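Local coordinates for protein RNA silencing suppressor p19 (Carnation Italian ringspot virus, PDB 6BJV) that suppresses RNA silencing in plants by binding short interfering RNAs as a homodimer and selecting them, like a molecular caliper, by duplex length, at residues G16-G21 with V69-L74; F30-E35 with L83-G88. All blocks are in the same frame, centred on the assembly; numbering follows the deposited sequence.

Contact 1 of 2, residues G16-G21 with V69-L74. With nucleotides of chain D.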
loop_
_atom_site.group_PDB
_atom_site.type_symbol
_atom_site.label_atom_id
_atom_site.label_comp_id
_atom_site.label_asym_id
_atom_site.label_seq_id
_atom_site.Cartn_x
_atom_site.Cartn_y
_atom_site.Cartn_z
ATOM N N GLY A 16 -6.665 19.413 -11.225
ATOM C CA GLY A 16 -6.086 20.715 -11.503
ATOM C C GLY A 16 -5.583 21.431 -10.270
ATOM O O GLY A 16 -4.782 22.364 -10.392
ATOM N N GLU A 17 -6.029 21.013 -9.083
ATOM C CA GLU A 17 -5.568 21.652 -7.855
ATOM C C GLU A 17 -4.063 21.497 -7.678
ATOM O O GLU A 17 -3.428 22.322 -7.011
ATOM C CB GLU A 17 -6.315 21.072 -6.654
ATOM C CG GLU A 17 -5.977 21.740 -5.325
ATOM C CD GLU A 17 -4.752 21.147 -4.651
ATOM O OE1 GLU A 17 -4.432 19.968 -4.914
ATOM O OE2 GLU A 17 -4.110 21.863 -3.853
ATOM N N ARG A 18 -3.477 20.453 -8.266
ATOM C CA ARG A 18 -2.035 20.258 -8.169
ATOM C C ARG A 18 -1.277 21.445 -8.752
ATOM O O ARG A 18 -0.229 21.841 -8.230
ATOM C CB ARG A 18 -1.644 18.968 -8.888
ATOM C CG ARG A 18 -0.161 18.643 -8.854
ATOM C CD ARG A 18 0.106 17.302 -9.516
ATOM N NE ARG A 18 1.521 16.940 -9.495
ATOM C CZ ARG A 18 2.014 15.815 -10.003
ATOM N NH1 ARG A 18 1.208 14.931 -10.579
ATOM N NH2 ARG A 18 3.314 15.572 -9.938
ATOM N N TRP A 19 -1.800 22.030 -9.829
ATOM C CA TRP A 19 -1.117 23.098 -10.548
ATOM C C TRP A 19 -1.568 24.485 -10.108
ATOM O O TRP A 19 -0.731 25.357 -9.860
ATOM C CB TRP A 19 -1.340 22.923 -12.052
ATOM C CG TRP A 19 -1.213 21.501 -12.488
ATOM C CD1 TRP A 19 -2.187 20.723 -13.038
ATOM C CD2 TRP A 19 -0.046 20.674 -12.389
ATOM N NE1 TRP A 19 -1.698 19.465 -13.298
ATOM C CE2 TRP A 19 -0.386 19.410 -12.906
ATOM C CE3 TRP A 19 1.253 20.882 -11.915
ATOM C CZ2 TRP A 19 0.527 18.359 -12.968
ATOM C CZ3 TRP A 19 2.157 19.837 -11.975
ATOM C CH2 TRP A 19 1.789 18.591 -12.499
ATOM N N ASP A 20 -2.873 24.709 -10.003
ATOM C CA ASP A 20 -3.378 26.006 -9.586
ATOM C C ASP A 20 -3.316 26.122 -8.064
ATOM O O ASP A 20 -2.854 25.219 -7.360
ATOM C CB ASP A 20 -4.791 26.215 -10.124
ATOM C CG ASP A 20 -5.751 25.125 -9.693
ATOM O OD1 ASP A 20 -5.710 24.726 -8.514
ATOM O OD2 ASP A 20 -6.543 24.660 -10.540
ATOM N N GLY A 21 -3.785 27.252 -7.546
ATOM C CA GLY A 21 -3.686 27.547 -6.128
ATOM C C GLY A 21 -4.304 26.506 -5.212
ATOM O O GLY A 21 -3.606 25.931 -4.375
ATOM N N VAL A 69 -9.318 12.775 -6.722
ATOM C CA VAL A 69 -7.928 12.415 -6.462
ATOM C C VAL A 69 -7.075 13.676 -6.451
ATOM O O VAL A 69 -7.162 14.502 -7.368
ATOM C CB VAL A 69 -7.411 11.413 -7.509
ATOM C CG1 VAL A 69 -5.959 11.041 -7.232
ATOM C CG2 VAL A 69 -8.294 10.165 -7.522
ATOM N N PHE A 70 -6.251 13.815 -5.416
ATOM C CA PHE A 70 -5.272 14.884 -5.302
ATOM C C PHE A 70 -3.870 14.292 -5.351
ATOM O O PHE A 70 -3.653 13.141 -4.959
ATOM C CB PHE A 70 -5.453 15.666 -3.998
ATOM C CG PHE A 70 -6.808 16.298 -3.846
ATOM C CD1 PHE A 70 -7.882 15.560 -3.377
ATOM C CD2 PHE A 70 -7.003 17.633 -4.158
ATOM C CE1 PHE A 70 -9.129 16.143 -3.230
ATOM C CE2 PHE A 70 -8.245 18.219 -4.014
ATOM C CZ PHE A 70 -9.310 17.473 -3.549
ATOM N N LYS A 71 -2.911 15.087 -5.826
ATOM C CA LYS A 71 -1.548 14.608 -6.006
ATOM C C LYS A 71 -0.546 15.709 -5.696
ATOM O O LYS A 71 -0.769 16.879 -6.018
ATOM C CB LYS A 71 -1.334 14.093 -7.434
ATOM C CG LYS A 71 -1.840 12.678 -7.645
ATOM C CD LYS A 71 -1.907 12.304 -9.112
ATOM C CE LYS A 71 -2.411 10.882 -9.283
ATOM N NZ LYS A 71 -2.655 10.544 -10.709
ATOM N N ARG A 72 0.563 15.316 -5.070
ATOM C CA ARG A 72 1.652 16.225 -4.749
ATOM C C ARG A 72 2.982 15.554 -5.055
ATOM O O ARG A 72 3.128 14.337 -4.916
ATOM C CB ARG A 72 1.633 16.649 -3.272
ATOM C CG ARG A 72 0.683 17.784 -2.943
ATOM C CD ARG A 72 1.119 19.081 -3.596
ATOM N NE ARG A 72 0.275 20.202 -3.196
ATOM C CZ ARG A 72 -0.970 20.387 -3.623
ATOM N NH1 ARG A 72 -1.527 19.518 -4.458
ATOM N NH2 ARG A 72 -1.662 21.438 -3.207
ATOM N N TYR A 73 3.950 16.366 -5.475
ATOM C CA TYR A 73 5.340 15.943 -5.611
ATOM C C TYR A 73 6.189 16.914 -4.805
ATOM O O TYR A 73 6.290 18.093 -5.158
ATOM C CB TYR A 73 5.782 15.915 -7.075
ATOM C CG TYR A 73 7.152 15.307 -7.284
ATOM C CD1 TYR A 73 8.304 16.002 -6.935
ATOM C CD2 TYR A 73 7.295 14.039 -7.831
ATOM C CE1 TYR A 73 9.557 15.450 -7.123
ATOM C CE2 TYR A 73 8.543 13.480 -8.023
ATOM C CZ TYR A 73 9.671 14.190 -7.668
ATOM O OH TYR A 73 10.916 13.639 -7.856
ATOM N N LEU A 74 6.789 16.426 -3.725
ATOM C CA LEU A 74 7.602 17.244 -2.842
ATOM C C LEU A 74 9.065 16.842 -2.958
ATOM O O LEU A 74 9.389 15.680 -3.223
ATOM C CB LEU A 74 7.143 17.106 -1.388
ATOM C CG LEU A 74 5.667 17.415 -1.137
ATOM C CD1 LEU A 74 5.276 17.011 0.270
ATOM C CD2 LEU A 74 5.370 18.888 -1.371
ATOM P P G D 2 4.794 13.317 -12.518
ATOM O OP1 G D 2 3.770 13.499 -11.459
ATOM O OP2 G D 2 5.103 11.949 -13.005
ATOM O "O5'" G D 2 4.356 14.211 -13.761
ATOM C "C5'" G D 2 4.018 15.579 -13.587
ATOM C "C4'" G D 2 3.583 16.211 -14.885
ATOM O "O4'" G D 2 4.711 16.307 -15.795
ATOM C "C3'" G D 2 2.541 15.445 -15.683
ATOM O "O3'" G D 2 1.224 15.610 -15.188
ATOM C "C2'" G D 2 2.746 15.988 -17.089
ATOM O "O2'" G D 2 2.151 17.268 -17.244
ATOM C "C1'" G D 2 4.266 16.146 -17.126
ATOM N N9 G D 2 4.927 14.966 -17.712
ATOM C C8 G D 2 5.610 13.969 -17.057
ATOM N N7 G D 2 6.079 13.056 -17.863
ATOM C C5 G D 2 5.677 13.474 -19.125
ATOM C C6 G D 2 5.892 12.891 -20.399
ATOM O O6 G D 2 6.500 11.848 -20.677
ATOM N N1 G D 2 5.309 13.648 -21.411
ATOM C C2 G D 2 4.613 14.817 -21.223
ATOM N N2 G D 2 4.124 15.407 -22.322
ATOM N N3 G D 2 4.407 15.373 -20.040
ATOM C C4 G D 2 4.963 14.651 -19.046
HETATM O O HOH W 1 -4.155 17.817 -7.131
#
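R18 lies over the backbone of strand 68-75, and E17 beside it reaches for the guanidinium of R72. The R18 chain runs fully extended from CG to NE; its CG rests 3.4 Å from K71 O, and CD reaches the CB of K71 as the two side chains cross obliquely. At its tip NH2 donates to OP1 of nucleotide G2 of chain D over 2.6 Å, while a weaker bond from NH1 goes to the same oxygen, with that oxygen at the edge of the guanidinium, near its plane. W19 places CH2 over one face of that group, offset toward the rim, and its CZ2 and CH2 come close to the sugar of G2 of chain D, CZ2 3.6 Å from O3'. The strand is an outermost one of the antiparallel sheet on which p19 carries its RNA duplex, and the turn after helix 7-16 thus adds an arginine to the phosphate-binding surface. D34 forms a salt bridge with NE of R18 through OD1, and S36 OG is hydrogen-bonded to NH2, a second shell that would hold the guanidinium toward the backbone of the RNA. E17 works away from the nucleic acid. CG is anti to the backbone N (chi1 -176°), and the chain then bends, bringing the carboxylate end-on to R72: NH1 donates to OE1 at 3.0 Å and NH2 to OE2 at 2.6 Å, the latter nearly straight at 173°. Both oxygens are met on their syn sides, with the two groups nearly coplanar. NH1 also donates to K71 O from above the carbonyl plane, and NE to L32 O, which together fix the rotation of this buried guanidinium. OE1 of E17 also meets the F70 ring at its edge, 3.6 Å from CD2, and accepts from a water that in turn accepts from K71 N.

Contact 2 of 2, residues F30-E35 with L83-G88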
loop_
_atom_site.group_PDB
_atom_site.type_symbol
_atom_site.label_atom_id
_atom_site.label_comp_id
_atom_site.label_asym_id
_atom_site.label_seq_id
_atom_site.Cartn_x
_atom_site.Cartn_y
_atom_site.Cartn_z
ATOM N N PHE A 30 -3.828 18.554 1.170
ATOM C CA PHE A 30 -2.423 18.875 1.366
ATOM C C PHE A 30 -2.260 20.307 1.859
ATOM O O PHE A 30 -3.049 21.194 1.525
ATOM C CB PHE A 30 -1.640 18.692 0.065
ATOM C CG PHE A 30 -1.572 17.271 -0.412
ATOM C CD1 PHE A 30 -0.768 16.348 0.234
ATOM C CD2 PHE A 30 -2.302 16.860 -1.515
ATOM C CE1 PHE A 30 -0.699 15.039 -0.205
ATOM C CE2 PHE A 30 -2.238 15.552 -1.957
ATOM C CZ PHE A 30 -1.434 14.642 -1.302
ATOM N N LYS A 31 -1.214 20.524 2.657
ATOM C CA LYS A 31 -0.875 21.848 3.160
ATOM C C LYS A 31 0.351 22.444 2.483
ATOM O O LYS A 31 0.706 23.591 2.777
ATOM C CB LYS A 31 -0.645 21.797 4.675
ATOM C CG LYS A 31 -1.835 21.280 5.470
ATOM C CD LYS A 31 -1.616 21.422 6.971
ATOM C CE LYS A 31 -1.845 22.850 7.447
ATOM N NZ LYS A 31 -3.277 23.255 7.351
ATOM N N LEU A 32 1.011 21.702 1.595
ATOM C CA LEU A 32 2.179 22.202 0.892
ATOM C C LEU A 32 1.901 22.275 -0.604
ATOM O O LEU A 32 1.188 21.419 -1.140
ATOM C CB LEU A 32 3.400 21.306 1.136
ATOM C CG LEU A 32 3.882 21.179 2.582
ATOM C CD1 LEU A 32 5.055 20.214 2.662
ATOM C CD2 LEU A 32 4.268 22.534 3.153
ATOM N N PRO A 33 2.438 23.270 -1.308
ATOM C CA PRO A 33 2.224 23.341 -2.757
ATOM C C PRO A 33 2.968 22.229 -3.480
ATOM O O PRO A 33 3.777 21.496 -2.907
ATOM C CB PRO A 33 2.774 24.721 -3.146
ATOM C CG PRO A 33 2.988 25.448 -1.861
ATOM C CD PRO A 33 3.245 24.404 -0.831
ATOM N N ASP A 34 2.683 22.117 -4.774
ATOM C CA ASP A 34 3.339 21.128 -5.614
ATOM C C ASP A 34 4.736 21.604 -5.995
ATOM O O ASP A 34 4.961 22.796 -6.229
ATOM C CB ASP A 34 2.509 20.866 -6.870
ATOM C CG ASP A 34 3.135 19.828 -7.776
ATOM O OD1 ASP A 34 3.100 18.631 -7.424
ATOM O OD2 ASP A 34 3.655 20.206 -8.846
ATOM N N GLU A 35 5.680 20.661 -6.050
ATOM C CA GLU A 35 7.070 20.960 -6.375
ATOM C C GLU A 35 7.571 20.069 -7.507
ATOM O O GLU A 35 8.747 19.700 -7.537
ATOM C CB GLU A 35 7.962 20.806 -5.141
ATOM C CG GLU A 35 7.572 21.702 -3.971
ATOM C CD GLU A 35 8.319 21.362 -2.692
ATOM O OE1 GLU A 35 8.854 20.238 -2.589
ATOM O OE2 GLU A 35 8.369 22.221 -1.786
ATOM N N LEU A 83 12.797 16.243 6.296
ATOM C CA LEU A 83 11.807 15.231 6.649
ATOM C C LEU A 83 10.649 15.834 7.433
ATOM O O LEU A 83 9.484 15.525 7.160
ATOM C CB LEU A 83 12.466 14.110 7.454
ATOM C CG LEU A 83 11.534 13.011 7.978
ATOM C CD1 LEU A 83 10.780 12.340 6.839
ATOM C CD2 LEU A 83 12.321 11.983 8.773
ATOM N N HIS A 84 10.949 16.690 8.412
ATOM C CA HIS A 84 9.893 17.344 9.178
ATOM C C HIS A 84 8.954 18.124 8.269
ATOM O O HIS A 84 7.740 18.160 8.502
ATOM C CB HIS A 84 10.508 18.267 10.230
ATOM C CG HIS A 84 9.554 19.283 10.776
ATOM N ND1 HIS A 84 9.357 20.512 10.184
ATOM C CD2 HIS A 84 8.743 19.253 11.859
ATOM C CE1 HIS A 84 8.466 21.195 10.879
ATOM N NE2 HIS A 84 8.079 20.454 11.901
ATOM N N ARG A 85 9.494 18.757 7.228
ATOM C CA ARG A 85 8.663 19.548 6.327
ATOM C C ARG A 85 7.723 18.656 5.526
ATOM O O ARG A 85 6.502 18.855 5.530
ATOM C CB ARG A 85 9.544 20.378 5.390
ATOM C CG ARG A 85 8.746 21.197 4.389
ATOM C CD ARG A 85 9.620 22.163 3.610
ATOM N NE ARG A 85 8.814 23.076 2.804
ATOM C CZ ARG A 85 8.251 24.193 3.262
ATOM N NH1 ARG A 85 8.401 24.552 4.530
ATOM N NH2 ARG A 85 7.532 24.954 2.449
ATOM N N VAL A 86 8.276 17.665 4.822
ATOM C CA VAL A 86 7.448 16.798 3.990
ATOM C C VAL A 86 6.407 16.077 4.833
ATOM O O VAL A 86 5.288 15.824 4.370
ATOM C CB VAL A 86 8.327 15.804 3.204
ATOM C CG1 VAL A 86 9.274 16.554 2.275
ATOM C CG2 VAL A 86 9.102 14.900 4.151
ATOM N N LEU A 87 6.748 15.732 6.077
ATOM C CA LEU A 87 5.759 15.152 6.975
ATOM C C LEU A 87 4.611 16.113 7.248
ATOM O O LEU A 87 3.515 15.668 7.607
ATOM C CB LEU A 87 6.418 14.734 8.291
ATOM C CG LEU A 87 7.323 13.503 8.226
ATOM C CD1 LEU A 87 8.072 13.325 9.538
ATOM C CD2 LEU A 87 6.522 12.250 7.898
ATOM N N GLY A 88 4.837 17.415 7.090
ATOM C CA GLY A 88 3.781 18.399 7.167
ATOM C C GLY A 88 2.983 18.564 5.896
ATOM O O GLY A 88 2.151 19.470 5.809
#
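L32 points its side chain toward the end region of helix 80-87, where R85 and G88 receive it. From CB, CG stands anti to the carbonyl carbon (chi1 -62°) and comes 4.0 Å from G88 O. There the chain forks. CD1 goes to the backbone of the helix end, 3.5 Å from R85 O and also close to G88 C, with CG of R85 at 4.2 Å and CA of V86 a little farther. CD2 takes the other branch and lies over one face of the R85 guanidinium, offset toward the rim, with NH2 as its nearest atom at 4.1 Å. R85 reaches this place with its chain extended from CG to NE, crossing the leucine so that its aliphatic part and its flat end both lean on the isobutyl group. R85 O, the carbonyl CD1 touches, accepts a 2.7 Å bond from G88 N. K31 adds a smaller contact, its CB 3.8 Å from G88 O, before its chain bends away. The meeting is van der Waals in kind and lies near the surface, although OE2 of E35 stands 4.7 Å from NE of R85, a distance at which opposite charges could attract weakly. Segment 30-35 runs beside strand 68-75, with L32 and E35 touching L74, and turns L32 to helix 80-87, whose V86 packs on F59 of strand 58-65.

How the contacts relate
From the N terminus, the chain leaves helix 7-16, gives 16-21 to contact 1 and 30-35 to contact 2, then passes helix 39-45 and strand 58-65 before strand 68-75 returns to close contact 1. Helix 80-87 follows directly and closes contact 2, so the two long loops cross instead of nesting. Their centres lie 12 Å apart, and the segments touch: E35 N probably bonds to Y73 O, binding the loop to the edge strand. The loop between the first two helices is therefore held in both parts, its early part to strand 68-75 at the RNA side and its later part to that strand as well as to helix 80-87.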